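PDB 3LX3: 6-pyruvoyl tetrahydrobiopterin synthase from Plasmodium vivax, which belongs to the 6-pyruvoyl tetrahydropterin synthase family and binds a zinc ion. Local coordinates for residues E135-G138 with L139-N143. Sequence-based numbering, arbitrary orientation.
Sequences EEIG and LYILN. With XTN (2-amino-1,5-dihydropteridine-4,6-dione), chain C.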
loop_
_atom_site.group_PDB
_atom_site.type_symbol
_atom_site.label_atom_id
_atom_site.label_comp_id
_atom_site.label_asym_id
_atom_site.label_seq_id
_atom_site.Cartn_x
_atom_site.Cartn_y
_atom_site.Cartn_z
ATOM N N GLU A 135 -16.428 4.105 -15.860
ATOM C CA GLU A 135 -17.265 5.288 -15.745
ATOM C C GLU A 135 -18.742 4.935 -15.589
ATOM O O GLU A 135 -19.402 5.430 -14.678
ATOM C CB GLU A 135 -17.105 6.171 -16.967
ATOM C CG GLU A 135 -15.769 6.867 -17.163
ATOM C CD GLU A 135 -14.762 6.099 -18.042
ATOM O OE1 GLU A 135 -14.669 4.850 -17.906
ATOM O OE2 GLU A 135 -14.053 6.798 -18.803
ATOM N N GLU A 136 -19.268 4.088 -16.467
ATOM C CA GLU A 136 -20.684 3.764 -16.402
ATOM C C GLU A 136 -21.019 2.859 -15.211
ATOM O O GLU A 136 -22.097 3.007 -14.633
ATOM C CB GLU A 136 -21.140 3.141 -17.711
ATOM C CG GLU A 136 -21.177 4.182 -18.850
ATOM C CD GLU A 136 -21.725 3.603 -20.145
ATOM O OE1 GLU A 136 -22.762 2.903 -20.126
ATOM O OE2 GLU A 136 -21.199 3.976 -21.183
ATOM N N ILE A 137 -20.102 1.973 -14.856
ATOM C CA ILE A 137 -20.265 1.184 -13.641
ATOM C C ILE A 137 -20.309 2.108 -12.426
ATOM O O ILE A 137 -21.145 1.953 -11.528
ATOM C CB ILE A 137 -19.179 0.106 -13.513
ATOM C CG1 ILE A 137 -19.394 -0.941 -14.586
ATOM C CG2 ILE A 137 -19.165 -0.574 -12.128
ATOM C CD1 ILE A 137 -18.193 -1.883 -14.757
ATOM N N GLY A 138 -19.420 3.098 -12.392
ATOM C CA GLY A 138 -19.443 4.053 -11.300
ATOM C C GLY A 138 -20.760 4.825 -11.186
ATOM O O GLY A 138 -21.296 5.011 -10.088
ATOM N N LEU A 139 -21.299 5.311 -12.298
ATOM C CA LEU A 139 -22.595 5.981 -12.279
ATOM C C LEU A 139 -23.696 5.090 -11.701
ATOM O O LEU A 139 -24.511 5.539 -10.913
ATOM C CB LEU A 139 -23.016 6.498 -13.679
ATOM C CG LEU A 139 -22.375 7.729 -14.295
ATOM C CD1 LEU A 139 -23.003 7.925 -15.692
ATOM C CD2 LEU A 139 -22.600 8.996 -13.439
ATOM N N TYR A 140 -23.708 3.821 -12.122
ATOM C CA TYR A 140 -24.687 2.870 -11.653
ATOM C C TYR A 140 -24.554 2.699 -10.131
ATOM O O TYR A 140 -25.551 2.728 -9.398
ATOM C CB TYR A 140 -24.496 1.513 -12.366
ATOM C CG TYR A 140 -25.329 0.448 -11.740
ATOM C CD1 TYR A 140 -26.689 0.415 -11.942
ATOM C CD2 TYR A 140 -24.744 -0.526 -10.932
ATOM C CE1 TYR A 140 -27.472 -0.552 -11.358
ATOM C CE2 TYR A 140 -25.526 -1.496 -10.340
ATOM C CZ TYR A 140 -26.880 -1.507 -10.567
ATOM O OH TYR A 140 -27.670 -2.469 -9.970
ATOM N N ILE A 141 -23.314 2.522 -9.670
ATOM C CA ILE A 141 -23.078 2.287 -8.233
ATOM C C ILE A 141 -23.475 3.498 -7.415
ATOM O O ILE A 141 -24.076 3.351 -6.330
ATOM C CB ILE A 141 -21.647 1.867 -7.969
ATOM C CG1 ILE A 141 -21.433 0.468 -8.534
ATOM C CG2 ILE A 141 -21.299 1.918 -6.464
ATOM C CD1 ILE A 141 -20.076 -0.080 -8.350
ATOM N N LEU A 142 -23.138 4.679 -7.895
ATOM C CA LEU A 142 -23.531 5.899 -7.192
ATOM C C LEU A 142 -25.048 5.964 -7.000
ATOM O O LEU A 142 -25.548 6.254 -5.907
ATOM C CB LEU A 142 -23.063 7.147 -7.958
ATOM C CG LEU A 142 -23.469 8.518 -7.407
ATOM C CD1 LEU A 142 -22.907 8.697 -6.004
ATOM C CD2 LEU A 142 -22.970 9.603 -8.353
ATOM N N ASN A 143 -25.793 5.721 -8.084
ATOM C CA ASN A 143 -27.242 5.740 -7.994
ATOM C C ASN A 143 -27.760 4.687 -7.006
ATOM O O ASN A 143 -28.629 4.968 -6.168
ATOM C CB ASN A 143 -27.865 5.510 -9.368
ATOM C CG ASN A 143 -29.357 5.713 -9.360
ATOM O OD1 ASN A 143 -29.829 6.826 -9.187
ATOM N ND2 ASN A 143 -30.106 4.635 -9.550
HETATM N N1 XTN C . -10.710 3.564 -20.563
HETATM C C2 XTN C . -11.653 4.147 -19.796
HETATM N N2 XTN C . -11.794 5.486 -19.776
HETATM N N3 XTN C . -12.555 3.355 -19.040
HETATM C C4 XTN C . -12.457 2.017 -18.996
HETATM O O4 XTN C . -13.259 1.375 -18.276
HETATM N N5 XTN C . -11.273 0.089 -19.798
HETATM C C6 XTN C . -10.303 -0.462 -20.587
HETATM O O6 XTN C . -10.164 -1.688 -20.611
HETATM C C7 XTN C . -9.473 0.379 -21.389
HETATM N N8 XTN C . -9.660 1.700 -21.332
HETATM C C4A XTN C . -11.444 1.444 -19.768
HETATM C C8A XTN C . -10.596 2.234 -20.543
#
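Leu139, Tyr140, Ile141 and Leu142 each give their backbone N-H to the carbonyl four residues back, of Glu135, Glu136, Ile137 and Gly138, in regular alpha-helical bonds. Those from Ile141 N to Ile137 O and from Leu142 N to Gly138 O are both 2.9 Å. Ile137 and Ile141, one turn apart, lie side by side and point the same way. Ile137 CG2 meets Ile141 CD1 at 3.9 Å. In Ile141, CG1 is anti to the carbonyl carbon (chi1 -69°), which sets it 3.4 Å from Ile137 O. Both isoleucines also pack on Phe32 of strand 20-40. Leu139 and Leu142 rest on Val176 of strand 172-179. The Tyr140 side chain packs on Pro128 and Ile129. Tyr140 CB is 3.5 Å from Ile137 O, which also lies at the ring edge, near the ring plane.

Glu136 OE2 is hydrogen-bonded to His131. The Glu135 chain bends at chi2 (93°) and takes its carboxylate to the ligand. Glu135 OE2 accepts a hydrogen bond from N2 of XTN at 2.8 Å, and another from Val68 N of the second subunit. Glu135 OE1 lies 2.8 Å from XTN N3. The arrangement is the first turns of helix 134-149, packed on the five-stranded antiparallel sheet, with Glu135 in the XTN pocket between two subunits.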